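Side-chain contact in endoglucanase (Clostridium thermocellum, PDB 2E4T), which hydrolyses internal beta-1,4-glucosidic bonds of cellulose and probably xyloglucan through its glycoside hydrolase family 44 catalytic module: residues S24-G29 with V102-I107. Numbering follows the deposited sequence.
Sequences SPYIYG and VPYTLI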
loop_
_atom_site.group_PDB
_atom_site.type_symbol
_atom_site.label_atom_id
_atom_site.label_comp_id
_atom_site.label_asym_id
_atom_site.label_seq_id
_atom_site.Cartn_x
_atom_site.Cartn_y
_atom_site.Cartn_z
ATOM N N SER A 24 11.682 2.085 -4.776
ATOM C CA SER A 24 10.615 2.770 -5.500
ATOM C C SER A 24 10.120 3.969 -4.680
ATOM O O SER A 24 9.847 3.835 -3.487
ATOM C CB SER A 24 9.444 1.817 -5.728
ATOM O OG SER A 24 8.449 2.561 -6.412
ATOM N N PRO A 25 9.921 5.114 -5.320
ATOM C CA PRO A 25 9.533 6.310 -4.571
ATOM C C PRO A 25 8.152 6.221 -3.950
ATOM O O PRO A 25 7.843 7.048 -3.082
ATOM C CB PRO A 25 9.593 7.444 -5.608
ATOM C CG PRO A 25 10.638 6.989 -6.644
ATOM C CD PRO A 25 10.388 5.456 -6.694
ATOM N N TYR A 26 7.318 5.285 -4.421
ATOM C CA TYR A 26 5.884 5.288 -4.139
ATOM C C TYR A 26 5.500 4.389 -2.970
ATOM O O TYR A 26 4.308 4.177 -2.717
ATOM C CB TYR A 26 5.091 4.858 -5.396
ATOM C CG TYR A 26 5.566 5.572 -6.635
ATOM C CD1 TYR A 26 5.621 6.997 -6.687
ATOM C CD2 TYR A 26 5.961 4.841 -7.761
ATOM C CE1 TYR A 26 6.080 7.635 -7.836
ATOM C CE2 TYR A 26 6.412 5.482 -8.903
ATOM C CZ TYR A 26 6.463 6.871 -8.956
ATOM O OH TYR A 26 6.916 7.500 -10.091
ATOM N N ILE A 27 6.502 3.889 -2.192
ATOM C CA ILE A 27 6.207 3.037 -1.071
ATOM C C ILE A 27 5.712 3.788 0.151
ATOM O O ILE A 27 5.219 3.162 1.104
ATOM C CB ILE A 27 7.404 2.141 -0.700
ATOM C CG1 ILE A 27 8.626 2.968 -0.336
ATOM C CG2 ILE A 27 7.673 1.138 -1.840
ATOM C CD1 ILE A 27 9.733 2.132 0.272
ATOM N N TYR A 28 5.837 5.121 0.160
ATOM C CA TYR A 28 5.538 5.937 1.337
ATOM C C TYR A 28 4.181 6.613 1.216
ATOM O O TYR A 28 4.015 7.814 1.505
ATOM C CB TYR A 28 6.649 6.996 1.539
ATOM C CG TYR A 28 8.045 6.418 1.469
ATOM C CD1 TYR A 28 8.569 5.610 2.484
ATOM C CD2 TYR A 28 8.886 6.714 0.398
ATOM C CE1 TYR A 28 9.852 5.107 2.427
ATOM C CE2 TYR A 28 10.184 6.212 0.331
ATOM C CZ TYR A 28 10.681 5.421 1.351
ATOM O OH TYR A 28 11.963 4.893 1.331
ATOM N N GLY A 29 3.162 5.834 0.778
ATOM C CA GLY A 29 1.864 6.425 0.494
ATOM C C GLY A 29 0.826 6.201 1.603
ATOM O O GLY A 29 1.042 5.486 2.596
ATOM N N VAL A 102 2.331 15.139 -4.356
ATOM C CA VAL A 102 2.317 13.662 -4.351
ATOM C C VAL A 102 2.449 13.164 -5.781
ATOM O O VAL A 102 1.615 13.529 -6.620
ATOM C CB VAL A 102 0.995 13.164 -3.740
ATOM C CG1 VAL A 102 0.915 11.649 -3.868
ATOM C CG2 VAL A 102 0.899 13.567 -2.279
ATOM N N PRO A 103 3.472 12.350 -6.094
ATOM C CA PRO A 103 3.732 11.994 -7.504
ATOM C C PRO A 103 2.939 10.828 -8.002
ATOM O O PRO A 103 2.940 10.623 -9.209
ATOM C CB PRO A 103 5.222 11.678 -7.503
ATOM C CG PRO A 103 5.484 11.110 -6.152
ATOM C CD PRO A 103 4.626 11.987 -5.213
ATOM N N TYR A 104 2.219 10.077 -7.173
ATOM C CA TYR A 104 1.476 8.918 -7.649
ATOM C C TYR A 104 0.070 8.979 -7.073
ATOM O O TYR A 104 -0.106 8.967 -5.860
ATOM C CB TYR A 104 2.153 7.582 -7.239
ATOM C CG TYR A 104 1.779 6.438 -8.142
ATOM C CD1 TYR A 104 2.720 5.883 -9.004
ATOM C CD2 TYR A 104 0.474 5.892 -8.157
ATOM C CE1 TYR A 104 2.398 4.877 -9.903
ATOM C CE2 TYR A 104 0.148 4.867 -9.039
ATOM C CZ TYR A 104 1.089 4.391 -9.928
ATOM O OH TYR A 104 0.690 3.436 -10.838
ATOM N N THR A 105 -0.953 8.976 -7.970
ATOM C CA THR A 105 -2.330 8.795 -7.584
ATOM C C THR A 105 -2.831 7.499 -8.207
ATOM O O THR A 105 -2.649 7.263 -9.414
ATOM C CB THR A 105 -3.181 9.968 -8.065
ATOM O OG1 THR A 105 -2.712 11.155 -7.404
ATOM C CG2 THR A 105 -4.658 9.764 -7.716
ATOM N N LEU A 106 -3.438 6.654 -7.359
ATOM C CA LEU A 106 -4.023 5.373 -7.740
ATOM C C LEU A 106 -5.539 5.464 -7.527
ATOM O O LEU A 106 -5.993 5.707 -6.410
ATOM C CB LEU A 106 -3.432 4.279 -6.834
ATOM C CG LEU A 106 -4.068 2.896 -6.944
ATOM C CD1 LEU A 106 -3.953 2.350 -8.365
ATOM C CD2 LEU A 106 -3.390 1.936 -5.973
ATOM N N ILE A 107 -6.294 5.359 -8.645
ATOM C CA ILE A 107 -7.748 5.491 -8.591
ATOM C C ILE A 107 -8.403 4.126 -8.816
ATOM O O ILE A 107 -8.163 3.470 -9.831
ATOM C CB ILE A 107 -8.229 6.502 -9.670
ATOM C CG1 ILE A 107 -7.668 7.896 -9.403
ATOM C CG2 ILE A 107 -9.759 6.508 -9.782
ATOM C CD1 ILE A 107 -7.954 8.486 -8.033
#
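Tyr26 and Tyr104 meet as an edge-to-face aromatic pair. The ring of Tyr104 turns its edge toward the face of Tyr26. The centroids lie 4.8 Å apart and the planes are inclined by 60°, so the T-shape is a tilted one. Tyr104 CD1 does most of the touching. Tyr104 CD1 stands over the centre of the Tyr26 ring, 3.6 Å from Tyr26 CD2. The CB of Tyr104 continues the contact along one side of the same ring, 3.6 Å from Tyr26 CD1. With CG anti to the backbone N (chi1 -156°), the Tyr104 side chain crosses that of Tyr26 at about a right angle.

The remaining contacts are apolar. Pro103 meets the rim of the Tyr26 ring near its plane, with Pro103 CG 3.9 Å from Tyr26 CE1. On the face of Tyr26 opposite Tyr104 lies Pro25, whose CB, in the conformer described, is offset toward the rim. Leu388 of strand 388-391 touches both tyrosines.

No hydrogen bond links the two segments. The OH of Tyr104 is hydrogen-bonded to Glu226 OE1, which probably helps to hold the ring in place. Backbone bonds tie Tyr26 to Ala389 and Tyr104 to Lys41, and so join each segment to its neighbour in the sheet.

Ser24 to Ile27 form a type I beta turn, which places Tyr26 against Pro103 and Tyr104. Strands 26-30 and 104-109 both belong to the eight-stranded parallel sheet but are not neighbours in it. The link between them here is made by side chains alone. It is partly buried, with Tyr26 on the more exposed side of Tyr104, and lies at the N-terminal end of the strands of a TIM-like barrel.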